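Local coordinates for aminotransferase (Streptomyces pactum, PDB 4ZM4), which belongs to the class-III aminotransferase family of pyridoxal-phosphate-dependent proteins and is modelled here as a two-chain assembly, at residues A37-L42 with Q407-Y412; V394-R400 with F413-L418; R401-A406 with S442-L446; T13-S17 with R53-D57. The protein carries 1 engineered substitution. All blocks are in the same frame, centred on the assembly; numbering follows the deposited sequence.

Three of the four contacts share helix 396-408: contact 2 uses its N-terminal end, contact 3 its middle, and contact 1 its C-terminal end with the turn into strand 411-412. Contact 4 lies on the other side of loop 37-42, whose Pro41 and Leu42 touch Asn14, Ala15 and Asp54; it has no contact with 2 or 3. Contact 1 is the most buried and is held by two side-chain-to-carbonyl hydrogen bonds. Contact 2, partly buried, relies on shape and one water. Contact 3 pairs leucine packing with an arginine bond at its exposed edge. Contact 4 is a surface contact made chiefly by polar groups.

Contact 1 of 4, residues A37-L42 with Q407-Y412; sequences AVPLPL and QKEGVY
Segment 37-42 is an irregular loop that bends at Ala37 and Pro39, then extends through Leu40-Leu42; 407-412 runs from a helix's last turn through a tight reversal into a short strand. The reversal is a Schellman motif: Gly410 takes positive phi (93°/28°), and its N bonds to Gln407 O at 3.0 Å. The nearest CA pairs are Leu40-Gln407 (8.0 Å) and Val38-Tyr412 (9.3 Å), so long side chains span the gap. Two side-chain donors reach loop carbonyls. Gln407 (chi1 t, chi2 t) gives NE2 to Leu40 O at 2.7 Å; NE2 also donates to a water 2.9 Å away, which donates to Pro41 O at 2.9 Å. Gln407 OE1 has a weak bond from Gln403 NE2. Tyr412, chi1 t, donates its OH to Ala37 O at 2.6 Å, near the ring plane. Inside, Leu42 CD1 lies 4.4 Å from Tyr412 CD1; at the solvent edge Leu40 CD2 lies 3.8 Å from Lys408 CG. The contact ties the loop before strand 44-48 to the end of helix 396-408 and to strand 411-412 of the mixed four-stranded sheet in this class-III aminotransferase. The side chain of Ala37 is about 7 Å from the bound P3B. Backbone bonds of Tyr412 to Ile61 and Leu63 join strands 411-412 and 59-62; Glu409 pairs with Arg441 of helix 429-444, and Leu95 of the second subunit packs on Val38 and Tyr412.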
loop_
_atom_site.group_PDB
_atom_site.type_symbol
_atom_site.label_atom_id
_atom_site.label_comp_id
_atom_site.label_asym_id
_atom_site.label_seq_id
_atom_site.Cartn_x
_atom_site.Cartn_y
_atom_site.Cartn_z
ATOM N N ALA B 37 -20.603 -2.473 2.953
ATOM C CA ALA B 37 -20.748 -1.567 4.087
ATOM C C ALA B 37 -21.793 -0.468 3.866
ATOM O O ALA B 37 -22.006 0.393 4.725
ATOM C CB ALA B 37 -19.402 -0.936 4.394
ATOM N N VAL B 38 -22.466 -0.507 2.732
ATOM C CA VAL B 38 -23.453 0.513 2.382
ATOM C C VAL B 38 -24.647 -0.163 1.684
ATOM O O VAL B 38 -24.956 0.136 0.531
ATOM C CB VAL B 38 -22.865 1.617 1.494
ATOM C CG1 VAL B 38 -23.744 2.859 1.498
ATOM C CG2 VAL B 38 -21.464 1.972 1.935
ATOM N N PRO B 39 -25.310 -1.096 2.386
ATOM C CA PRO B 39 -26.454 -1.785 1.774
ATOM C C PRO B 39 -27.625 -0.850 1.430
ATOM O O PRO B 39 -28.416 -1.176 0.547
ATOM C CB PRO B 39 -26.858 -2.809 2.836
ATOM C CG PRO B 39 -26.338 -2.243 4.125
ATOM C CD PRO B 39 -25.084 -1.513 3.782
ATOM N N LEU B 40 -27.751 0.264 2.152
ATOM C CA LEU B 40 -28.564 1.377 1.700
ATOM C C LEU B 40 -27.583 2.345 1.060
ATOM O O LEU B 40 -26.765 2.961 1.738
ATOM C CB LEU B 40 -29.312 2.051 2.852
ATOM C CG LEU B 40 -30.242 3.195 2.392
ATOM C CD1 LEU B 40 -31.473 2.638 1.675
ATOM C CD2 LEU B 40 -30.662 4.105 3.553
ATOM N N PRO B 41 -27.628 2.468 -0.254
ATOM C CA PRO B 41 -26.557 3.193 -0.944
ATOM C C PRO B 41 -26.303 4.589 -0.425
ATOM O O PRO B 41 -27.252 5.321 -0.115
ATOM C CB PRO B 41 -27.042 3.245 -2.390
ATOM C CG PRO B 41 -27.888 2.026 -2.532
ATOM C CD PRO B 41 -28.527 1.782 -1.191
ATOM N N LEU B 42 -25.014 4.951 -0.372
ATOM C CA LEU B 42 -24.545 6.269 0.007
ATOM C C LEU B 42 -23.286 6.523 -0.778
ATOM O O LEU B 42 -22.321 5.776 -0.633
ATOM C CB LEU B 42 -24.236 6.301 1.504
ATOM C CG LEU B 42 -24.029 7.669 2.171
ATOM C CD1 LEU B 42 -23.704 7.448 3.635
ATOM C CD2 LEU B 42 -22.928 8.509 1.534
ATOM N N GLN B 407 -29.099 5.561 9.189
ATOM C CA GLN B 407 -28.558 6.226 8.007
ATOM C C GLN B 407 -29.572 7.178 7.408
ATOM O O GLN B 407 -29.225 8.309 7.067
ATOM C CB GLN B 407 -28.105 5.221 6.966
ATOM C CG GLN B 407 -27.331 5.829 5.800
ATOM C CD GLN B 407 -26.752 4.783 4.854
ATOM O OE1 GLN B 407 -26.046 3.853 5.280
ATOM N NE2 GLN B 407 -27.040 4.924 3.560
ATOM N N LYS B 408 -30.830 6.739 7.320
ATOM C CA LYS B 408 -31.912 7.609 6.901
ATOM C C LYS B 408 -32.125 8.777 7.824
ATOM O O LYS B 408 -32.481 9.861 7.359
ATOM C CB LYS B 408 -33.231 6.858 6.804
ATOM C CG LYS B 408 -33.302 5.918 5.639
ATOM C CD LYS B 408 -34.555 5.091 5.782
ATOM C CE LYS B 408 -34.864 4.337 4.508
ATOM N NZ LYS B 408 -36.341 4.195 4.428
ATOM N N GLU B 409 -31.962 8.571 9.130
ATOM C CA GLU B 409 -32.025 9.683 10.083
ATOM C C GLU B 409 -30.793 10.595 10.035
ATOM O O GLU B 409 -30.731 11.574 10.758
ATOM C CB GLU B 409 -32.224 9.160 11.509
ATOM C CG GLU B 409 -33.522 8.401 11.745
ATOM C CD GLU B 409 -34.769 9.241 11.506
ATOM O OE1 GLU B 409 -34.717 10.478 11.607
ATOM O OE2 GLU B 409 -35.841 8.642 11.278
ATOM N N GLY B 410 -29.799 10.268 9.212
ATOM C CA GLY B 410 -28.607 11.106 9.049
ATOM C C GLY B 410 -27.437 10.758 9.934
ATOM O O GLY B 410 -26.627 11.617 10.266
ATOM N N VAL B 411 -27.330 9.486 10.322
ATOM C CA VAL B 411 -26.190 8.987 11.110
ATOM C C VAL B 411 -25.690 7.697 10.446
ATOM O O VAL B 411 -26.459 6.751 10.293
ATOM C CB VAL B 411 -26.601 8.714 12.567
ATOM C CG1 VAL B 411 -25.469 8.048 13.366
ATOM C CG2 VAL B 411 -27.031 10.008 13.243
ATOM N N TYR B 412 -24.410 7.665 10.067
ATOM C CA TYR B 412 -23.821 6.474 9.494
ATOM C C TYR B 412 -22.896 5.766 10.472
ATOM O O TYR B 412 -21.921 6.350 10.937
ATOM C CB TYR B 412 -23.042 6.786 8.214
ATOM C CG TYR B 412 -22.388 5.568 7.618
ATOM C CD1 TYR B 412 -23.125 4.635 6.923
ATOM C CD2 TYR B 412 -21.026 5.315 7.794
ATOM C CE1 TYR B 412 -22.550 3.486 6.389
ATOM C CE2 TYR B 412 -20.434 4.162 7.269
ATOM C CZ TYR B 412 -21.205 3.255 6.566
ATOM O OH TYR B 412 -20.631 2.124 6.027
HETATM O O HOH W 1 -28.106 7.142 1.937
#

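Contact 2 of 4, residues V394-R400 with F413-L418; sequences VDFPRHR and FHPNAL
The first turn of helix 396-408 and the residues before it lie against loop 413-418, CA atoms closest at Arg400-Pro415 (4.7 Å) and His399-Ala417 (6.2 Å). N-cap Asp395 accepts at OD1 from Arg398 N, 3.3 Å. The main bump is Ala417, its CB in a hollow of Val394 CG1 (3.7 Å), Phe396 CE1 (4.2 Å) and the His399 ring face, a CH-pi contact 3.8 Å from the centroid. His399 NE2 lies 3.6 Å from Phe413 CE1, rings oblique (57°). Phe396 (chi1 m) turns its ring edge to Asn416 OD1, an Asx-turn acceptor (CE1, 3.4 Å), and Leu418 CD1 (CZ, 3.8 Å). The Arg400 guanidinium lays a face over Pro415 CB (NH1, 3.7 Å). A water bridges the segments, donating to Pro415 O (2.7 Å) and weakly to Phe396 O (3.3 Å) and accepting from Ala417 N (3.0 Å). This packs a capped helix start on the loop to outer strand 421-422 of a three-stranded antiparallel sheet; its strand 368-373 adds Ala372 to the hollow, and helix 387-393 meets Leu418.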
loop_
_atom_site.group_PDB
_atom_site.type_symbol
_atom_site.label_atom_id
_atom_site.label_comp_id
_atom_site.label_asym_id
_atom_site.label_seq_id
_atom_site.Cartn_x
_atom_site.Cartn_y
_atom_site.Cartn_z
ATOM N N VAL B 394 -25.269 -11.289 20.024
ATOM C CA VAL B 394 -25.638 -10.193 19.131
ATOM C C VAL B 394 -26.733 -10.584 18.151
ATOM O O VAL B 394 -26.768 -11.689 17.644
ATOM C CB VAL B 394 -24.408 -9.660 18.371
ATOM C CG1 VAL B 394 -24.819 -8.669 17.295
ATOM C CG2 VAL B 394 -23.442 -9.004 19.332
ATOM N N ASP B 395 -27.653 -9.664 17.926
ATOM C CA ASP B 395 -28.739 -9.846 16.982
ATOM C C ASP B 395 -28.373 -9.141 15.685
ATOM O O ASP B 395 -28.699 -7.966 15.487
ATOM C CB ASP B 395 -30.035 -9.249 17.569
ATOM C CG ASP B 395 -31.267 -9.544 16.715
ATOM O OD1 ASP B 395 -31.108 -9.892 15.531
ATOM O OD2 ASP B 395 -32.387 -9.424 17.250
ATOM N N PHE B 396 -27.677 -9.847 14.801
ATOM C CA PHE B 396 -27.121 -9.238 13.566
ATOM C C PHE B 396 -28.162 -8.693 12.603
ATOM O O PHE B 396 -27.993 -7.583 12.096
ATOM C CB PHE B 396 -26.138 -10.188 12.868
ATOM C CG PHE B 396 -24.826 -10.324 13.589
ATOM C CD1 PHE B 396 -23.841 -9.365 13.457
ATOM C CD2 PHE B 396 -24.595 -11.389 14.453
ATOM C CE1 PHE B 396 -22.633 -9.473 14.145
ATOM C CE2 PHE B 396 -23.396 -11.501 15.146
ATOM C CZ PHE B 396 -22.413 -10.547 14.985
ATOM N N PRO B 397 -29.233 -9.441 12.330
ATOM C CA PRO B 397 -30.245 -8.883 11.426
ATOM C C PRO B 397 -30.902 -7.610 11.941
ATOM O O PRO B 397 -31.136 -6.691 11.151
ATOM C CB PRO B 397 -31.278 -10.008 11.311
ATOM C CG PRO B 397 -30.471 -11.261 11.538
ATOM C CD PRO B 397 -29.434 -10.884 12.557
ATOM N N ARG B 398 -31.185 -7.543 13.243
ATOM C CA ARG B 398 -31.749 -6.321 13.815
ATOM C C ARG B 398 -30.742 -5.172 13.785
ATOM O O ARG B 398 -31.120 -4.052 13.495
ATOM C CB ARG B 398 -32.269 -6.509 15.234
ATOM C CG ARG B 398 -33.745 -6.848 15.310
ATOM C CD ARG B 398 -34.293 -6.857 16.740
ATOM N NE ARG B 398 -35.700 -7.240 16.751
ATOM C CZ ARG B 398 -36.152 -8.476 16.619
ATOM N NH1 ARG B 398 -35.326 -9.507 16.542
ATOM N NH2 ARG B 398 -37.453 -8.684 16.577
ATOM N N HIS B 399 -29.470 -5.441 14.046
ATOM C CA HIS B 399 -28.478 -4.373 13.964
ATOM C C HIS B 399 -28.366 -3.805 12.545
ATOM O O HIS B 399 -28.400 -2.590 12.381
ATOM C CB HIS B 399 -27.099 -4.800 14.495
ATOM C CG HIS B 399 -26.298 -3.649 14.991
ATOM N ND1 HIS B 399 -26.428 -3.170 16.271
ATOM C CD2 HIS B 399 -25.418 -2.833 14.366
ATOM C CE1 HIS B 399 -25.632 -2.128 16.434
ATOM N NE2 HIS B 399 -25.007 -1.903 15.291
ATOM N N ARG B 400 -28.299 -4.678 11.533
ATOM C CA ARG B 400 -28.326 -4.244 10.134
ATOM C C ARG B 400 -29.520 -3.363 9.875
ATOM O O ARG B 400 -29.436 -2.354 9.159
ATOM C CB ARG B 400 -28.352 -5.434 9.155
ATOM C CG ARG B 400 -27.043 -6.198 9.028
ATOM C CD ARG B 400 -26.961 -7.133 7.822
ATOM N NE ARG B 400 -26.387 -6.429 6.666
ATOM C CZ ARG B 400 -25.093 -6.111 6.512
ATOM N NH1 ARG B 400 -24.178 -6.432 7.436
ATOM N NH2 ARG B 400 -24.701 -5.465 5.421
ATOM N N PHE B 413 -23.173 4.479 10.705
ATOM C CA PHE B 413 -22.193 3.551 11.223
ATOM C C PHE B 413 -22.215 2.271 10.358
ATOM O O PHE B 413 -23.147 2.081 9.616
ATOM C CB PHE B 413 -22.426 3.265 12.716
ATOM C CG PHE B 413 -23.814 2.828 13.054
ATOM C CD1 PHE B 413 -24.151 1.498 12.993
ATOM C CD2 PHE B 413 -24.776 3.734 13.419
ATOM C CE1 PHE B 413 -25.431 1.083 13.288
ATOM C CE2 PHE B 413 -26.055 3.325 13.732
ATOM C CZ PHE B 413 -26.389 1.993 13.672
ATOM N N HIS B 414 -21.198 1.408 10.480
ATOM C CA HIS B 414 -21.118 0.161 9.699
ATOM C C HIS B 414 -22.242 -0.811 10.142
ATOM O O HIS B 414 -22.495 -0.950 11.329
ATOM C CB HIS B 414 -19.760 -0.501 9.884
ATOM C CG HIS B 414 -19.451 -1.566 8.880
ATOM N ND1 HIS B 414 -20.077 -2.794 8.863
ATOM C CD2 HIS B 414 -18.535 -1.604 7.885
ATOM C CE1 HIS B 414 -19.601 -3.524 7.881
ATOM N NE2 HIS B 414 -18.643 -2.837 7.287
ATOM N N PRO B 415 -22.903 -1.479 9.187
ATOM C CA PRO B 415 -24.026 -2.362 9.513
ATOM C C PRO B 415 -23.711 -3.599 10.334
ATOM O O PRO B 415 -24.634 -4.155 10.942
ATOM C CB PRO B 415 -24.567 -2.809 8.151
ATOM C CG PRO B 415 -23.644 -2.265 7.127
ATOM C CD PRO B 415 -22.819 -1.189 7.746
ATOM N N ASN B 416 -22.461 -4.044 10.317
ATOM C CA ASN B 416 -22.035 -5.163 11.103
ATOM C C ASN B 416 -21.780 -4.674 12.527
ATOM O O ASN B 416 -20.978 -3.779 12.762
ATOM C CB ASN B 416 -20.777 -5.786 10.501
ATOM C CG ASN B 416 -20.352 -7.054 11.205
ATOM O OD1 ASN B 416 -20.704 -7.306 12.364
ATOM N ND2 ASN B 416 -19.606 -7.868 10.513
ATOM N N ALA B 417 -22.453 -5.273 13.490
ATOM C CA ALA B 417 -22.345 -4.819 14.867
ATOM C C ALA B 417 -20.919 -4.892 15.439
ATOM O O ALA B 417 -20.573 -4.143 16.347
ATOM C CB ALA B 417 -23.311 -5.623 15.736
ATOM N N LEU B 418 -20.119 -5.821 14.941
ATOM C CA LEU B 418 -18.749 -6.016 15.410
ATOM C C LEU B 418 -17.754 -4.999 14.852
ATOM O O LEU B 418 -16.619 -4.946 15.305
ATOM C CB LEU B 418 -18.276 -7.410 15.042
ATOM C CG LEU B 418 -19.107 -8.571 15.607
ATOM C CD1 LEU B 418 -18.687 -9.859 14.951
ATOM C CD2 LEU B 418 -18.958 -8.677 17.101
HETATM O O HOH W 2 -24.845 -6.560 12.178
#

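Contact 3 of 4, residues R401-A406 with S442-L446; sequences RLQTLA and SLVGL
Segment 401-406, within helix 396-408, is helical throughout; 442-444 ends helix 429-444, and Gly445-Leu446, the chain's last modelled residues, follow it. This is helix-helix packing finished by a C-terminal tail. CA atoms come closest at Leu405 and Ser442, 5.2 Å apart, an approach permitted by the small serine. Leu446 N bonds to Leu443 O at 3.0 Å, and the Leu446 side chain comes back beside the first helix. Ser442 (chi1 m) fits against Leu405 and Ala406: Ser442 CB is 3.7 Å from Leu405 CB, and Ser442 OG 3.2 Å from Ala406 CA; its OG is hydrogen-bonded to Ala438 O of its own helix. Leucines fill the rest of the seam. Leu402, t/p, reaches Leu443 CD2 with CD1 at 3.5 Å, next to Phe353 of helix 334-355, which touches both side chains. Leu446, also t/p, places CD1 4.2 Å from Leu402 CB and 4.1 Å from Leu405 CD1. At the exposed edge a water accepts from Arg401 NH1 (3.2 Å) and donates to Gly445 O (2.6 Å), while the same NH1 donates directly to Leu446 O at 2.8 Å.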
loop_
_atom_site.group_PDB
_atom_site.type_symbol
_atom_site.label_atom_id
_atom_site.label_comp_id
_atom_site.label_asym_id
_atom_site.label_seq_id
_atom_site.Cartn_x
_atom_site.Cartn_y
_atom_site.Cartn_z
ATOM N N ARG B 401 -30.651 -3.753 10.432
ATOM C CA ARG B 401 -31.902 -3.041 10.183
ATOM C C ARG B 401 -31.830 -1.695 10.860
ATOM O O ARG B 401 -32.113 -0.660 10.241
ATOM C CB ARG B 401 -33.076 -3.876 10.692
ATOM C CG ARG B 401 -34.448 -3.488 10.170
ATOM C CD ARG B 401 -35.312 -4.707 9.927
ATOM N NE ARG B 401 -35.499 -5.647 11.008
ATOM C CZ ARG B 401 -36.257 -5.468 12.075
ATOM N NH1 ARG B 401 -36.839 -4.291 12.317
ATOM N NH2 ARG B 401 -36.392 -6.453 12.930
ATOM N N LEU B 402 -31.314 -1.681 12.087
ATOM C CA LEU B 402 -31.044 -0.420 12.805
ATOM C C LEU B 402 -30.139 0.550 12.043
ATOM O O LEU B 402 -30.382 1.758 12.064
ATOM C CB LEU B 402 -30.436 -0.697 14.178
ATOM C CG LEU B 402 -30.258 0.504 15.094
ATOM C CD1 LEU B 402 -31.620 1.036 15.524
ATOM C CD2 LEU B 402 -29.414 0.140 16.307
ATOM N N GLN B 403 -29.107 0.063 11.365
ATOM C CA GLN B 403 -28.205 1.011 10.710
ATOM C C GLN B 403 -28.793 1.624 9.434
ATOM O O GLN B 403 -28.524 2.783 9.157
ATOM C CB GLN B 403 -26.753 0.469 10.511
ATOM C CG GLN B 403 -26.357 -0.066 9.153
ATOM C CD GLN B 403 -26.293 0.923 8.005
ATOM O OE1 GLN B 403 -26.893 0.672 6.991
ATOM N NE2 GLN B 403 -25.508 1.961 8.118
ATOM N N THR B 404 -29.598 0.873 8.673
ATOM C CA THR B 404 -30.395 1.474 7.556
ATOM C C THR B 404 -31.261 2.610 8.078
ATOM O O THR B 404 -31.343 3.677 7.465
ATOM C CB THR B 404 -31.295 0.420 6.863
ATOM O OG1 THR B 404 -30.485 -0.549 6.194
ATOM C CG2 THR B 404 -32.235 1.045 5.857
ATOM N N LEU B 405 -31.909 2.386 9.225
ATOM C CA LEU B 405 -32.823 3.378 9.790
ATOM C C LEU B 405 -32.056 4.594 10.256
ATOM O O LEU B 405 -32.476 5.730 10.025
ATOM C CB LEU B 405 -33.641 2.765 10.935
ATOM C CG LEU B 405 -34.752 1.782 10.497
ATOM C CD1 LEU B 405 -35.178 0.868 11.639
ATOM C CD2 LEU B 405 -35.941 2.546 9.922
ATOM N N ALA B 406 -30.930 4.350 10.923
ATOM C CA ALA B 406 -30.057 5.433 11.406
ATOM C C ALA B 406 -29.514 6.246 10.252
ATOM O O ALA B 406 -29.513 7.461 10.302
ATOM C CB ALA B 406 -28.906 4.859 12.237
ATOM N N SER B 442 -34.636 5.905 15.248
ATOM C CA SER B 442 -34.402 4.669 14.520
ATOM C C SER B 442 -34.869 3.442 15.310
ATOM O O SER B 442 -35.386 2.481 14.731
ATOM C CB SER B 442 -32.916 4.540 14.153
ATOM O OG SER B 442 -32.475 5.706 13.472
ATOM N N LEU B 443 -34.680 3.449 16.623
ATOM C CA LEU B 443 -35.091 2.291 17.432
ATOM C C LEU B 443 -36.606 2.163 17.439
ATOM O O LEU B 443 -37.131 1.065 17.437
ATOM C CB LEU B 443 -34.554 2.368 18.874
ATOM C CG LEU B 443 -33.067 2.137 19.099
ATOM C CD1 LEU B 443 -32.684 2.573 20.506
ATOM C CD2 LEU B 443 -32.657 0.690 18.853
ATOM N N VAL B 444 -37.302 3.292 17.452
ATOM C CA VAL B 444 -38.765 3.281 17.481
ATOM C C VAL B 444 -39.309 2.644 16.193
ATOM O O VAL B 444 -40.354 1.988 16.225
ATOM C CB VAL B 444 -39.342 4.695 17.775
ATOM C CG1 VAL B 444 -40.863 4.697 17.726
ATOM C CG2 VAL B 444 -38.884 5.188 19.146
ATOM N N GLY B 445 -38.573 2.779 15.084
ATOM C CA GLY B 445 -38.935 2.132 13.814
ATOM C C GLY B 445 -38.548 0.655 13.689
ATOM O O GLY B 445 -38.809 0.014 12.670
ATOM N N LEU B 446 -37.897 0.118 14.712
ATOM C CA LEU B 446 -37.348 -1.238 14.660
ATOM C C LEU B 446 -38.438 -2.271 14.917
ATOM O O LEU B 446 -38.281 -3.421 14.553
ATOM C CB LEU B 446 -36.209 -1.380 15.680
ATOM C CG LEU B 446 -35.120 -2.436 15.477
ATOM C CD1 LEU B 446 -34.351 -2.231 14.184
ATOM C CD2 LEU B 446 -34.150 -2.427 16.641
HETATM O O HOH W 3 -37.988 -1.657 10.838
#

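Contact 4 of 4, residues T13-S17 with R53-D57; sequences TNAES and RDVED
The start of a helix is held here by a beta turn at the end of a strand. Thr13 precedes helix 14-22 and forms an ST motif, OG1 (chi1 p) accepting from Glu16 N at 3.2 Å, while Ser17 N bonds to Thr13 O at 2.8 Å. Opposite, Asp54 to Asp57 make a type I turn. CA atoms pair as Thr13 with Glu56 (5.8 Å) and Asn14 with Val55 (6.2 Å). Glu56, chi1 m and chi2 t, extends its carboxylate to the helix end, where OE2 accepts from Asn14 N at 2.8 Å in a nearly straight bond. Asn14 ND2 gives a weak one to Asp54 OD2 at 3.2 Å. Val55 CG2 packs on the helix start, 3.3 Å from Asn14 OD1 and 4.1 Å from Ser17 CB. Strand 44-48 flanks the turn: Arg45 pairs with Asp57, which also salt-bridges Arg53 (NH1 to OD1, 2.9 Å). Asn14 OD1 accepts from Val43 N just before that strand, and Glu98 of the second subunit packs on Val55.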
loop_
_atom_site.group_PDB
_atom_site.type_symbol
_atom_site.label_atom_id
_atom_site.label_comp_id
_atom_site.label_asym_id
_atom_site.label_seq_id
_atom_site.Cartn_x
_atom_site.Cartn_y
_atom_site.Cartn_z
ATOM N N THR B 13 -29.309 10.350 -7.835
ATOM C CA THR B 13 -29.542 9.569 -6.565
ATOM C C THR B 13 -28.346 8.707 -6.140
ATOM O O THR B 13 -27.545 8.275 -6.965
ATOM C CB THR B 13 -30.739 8.597 -6.621
ATOM O OG1 THR B 13 -30.531 7.621 -7.643
ATOM C CG2 THR B 13 -32.065 9.325 -6.854
ATOM N N ASN B 14 -28.263 8.435 -4.841
ATOM C CA ASN B 14 -27.225 7.543 -4.296
ATOM C C ASN B 14 -27.164 6.194 -5.012
ATOM O O ASN B 14 -26.105 5.758 -5.424
ATOM C CB ASN B 14 -27.448 7.302 -2.791
ATOM C CG ASN B 14 -27.045 8.495 -1.935
ATOM O OD1 ASN B 14 -25.999 9.117 -2.141
ATOM N ND2 ASN B 14 -27.857 8.795 -0.933
ATOM N N ALA B 15 -28.320 5.550 -5.146
ATOM C CA ALA B 15 -28.413 4.223 -5.753
ATOM C C ALA B 15 -27.960 4.241 -7.208
ATOM O O ALA B 15 -27.204 3.366 -7.629
ATOM C CB ALA B 15 -29.828 3.671 -5.649
ATOM N N GLU B 16 -28.429 5.225 -7.963
ATOM C CA GLU B 16 -28.062 5.359 -9.375
ATOM C C GLU B 16 -26.583 5.674 -9.534
ATOM O O GLU B 16 -25.940 5.213 -10.472
ATOM C CB GLU B 16 -28.910 6.448 -10.075
ATOM C CG GLU B 16 -30.349 6.011 -10.390
ATOM C CD GLU B 16 -31.345 7.155 -10.592
ATOM O OE1 GLU B 16 -30.998 8.344 -10.378
ATOM O OE2 GLU B 16 -32.495 6.845 -10.977
ATOM N N SER B 17 -26.074 6.508 -8.639
ATOM C CA SER B 17 -24.687 6.927 -8.709
ATOM C C SER B 17 -23.775 5.761 -8.353
ATOM O O SER B 17 -22.742 5.569 -8.997
ATOM C CB SER B 17 -24.456 8.150 -7.817
ATOM O OG SER B 17 -23.094 8.220 -7.445
ATOM N N ARG B 53 -21.318 14.782 2.973
ATOM C CA ARG B 53 -22.411 15.133 2.093
ATOM C C ARG B 53 -22.525 14.178 0.928
ATOM O O ARG B 53 -21.579 13.937 0.208
ATOM C CB ARG B 53 -22.629 16.594 1.724
ATOM C CG ARG B 53 -21.580 17.343 0.976
ATOM C CD ARG B 53 -22.259 18.195 -0.158
ATOM N NE ARG B 53 -21.290 18.961 -0.916
ATOM C CZ ARG B 53 -21.615 19.882 -1.820
ATOM N NH1 ARG B 53 -22.889 20.207 -2.055
ATOM N NH2 ARG B 53 -20.647 20.490 -2.477
ATOM N N ASP B 54 -23.729 13.633 0.836
ATOM C CA ASP B 54 -24.300 12.908 -0.315
ATOM C C ASP B 54 -24.203 13.552 -1.696
ATOM O O ASP B 54 -24.065 14.769 -1.828
ATOM C CB ASP B 54 -25.827 12.791 -0.085
ATOM C CG ASP B 54 -26.195 11.549 0.567
ATOM O OD1 ASP B 54 -25.275 10.738 0.793
ATOM O OD2 ASP B 54 -27.382 11.385 0.892
ATOM N N VAL B 55 -24.400 12.726 -2.714
ATOM C CA VAL B 55 -24.687 13.223 -4.053
ATOM C C VAL B 55 -26.110 13.792 -4.184
ATOM O O VAL B 55 -26.406 14.442 -5.176
ATOM C CB VAL B 55 -24.485 12.130 -5.131
ATOM C CG1 VAL B 55 -23.041 11.707 -5.186
ATOM C CG2 VAL B 55 -25.389 10.919 -4.887
ATOM N N GLU B 56 -26.999 13.490 -3.229
ATOM C CA GLU B 56 -28.330 14.126 -3.118
ATOM C C GLU B 56 -28.305 15.317 -2.162
ATOM O O GLU B 56 -29.345 15.774 -1.704
ATOM C CB GLU B 56 -29.370 13.112 -2.623
ATOM C CG GLU B 56 -29.537 11.872 -3.505
ATOM C CD GLU B 56 -30.427 10.803 -2.883
ATOM O OE1 GLU B 56 -31.217 11.122 -1.968
ATOM O OE2 GLU B 56 -30.335 9.628 -3.298
ATOM N N ASP B 57 -27.108 15.819 -1.860
ATOM C CA ASP B 57 -26.891 16.896 -0.891
ATOM C C ASP B 57 -27.457 16.668 0.536
ATOM O O ASP B 57 -27.532 17.587 1.327
ATOM C CB ASP B 57 -27.333 18.253 -1.473
ATOM C CG ASP B 57 -26.435 18.733 -2.650
ATOM O OD1 ASP B 57 -25.182 18.581 -2.586
ATOM O OD2 ASP B 57 -26.986 19.297 -3.633
#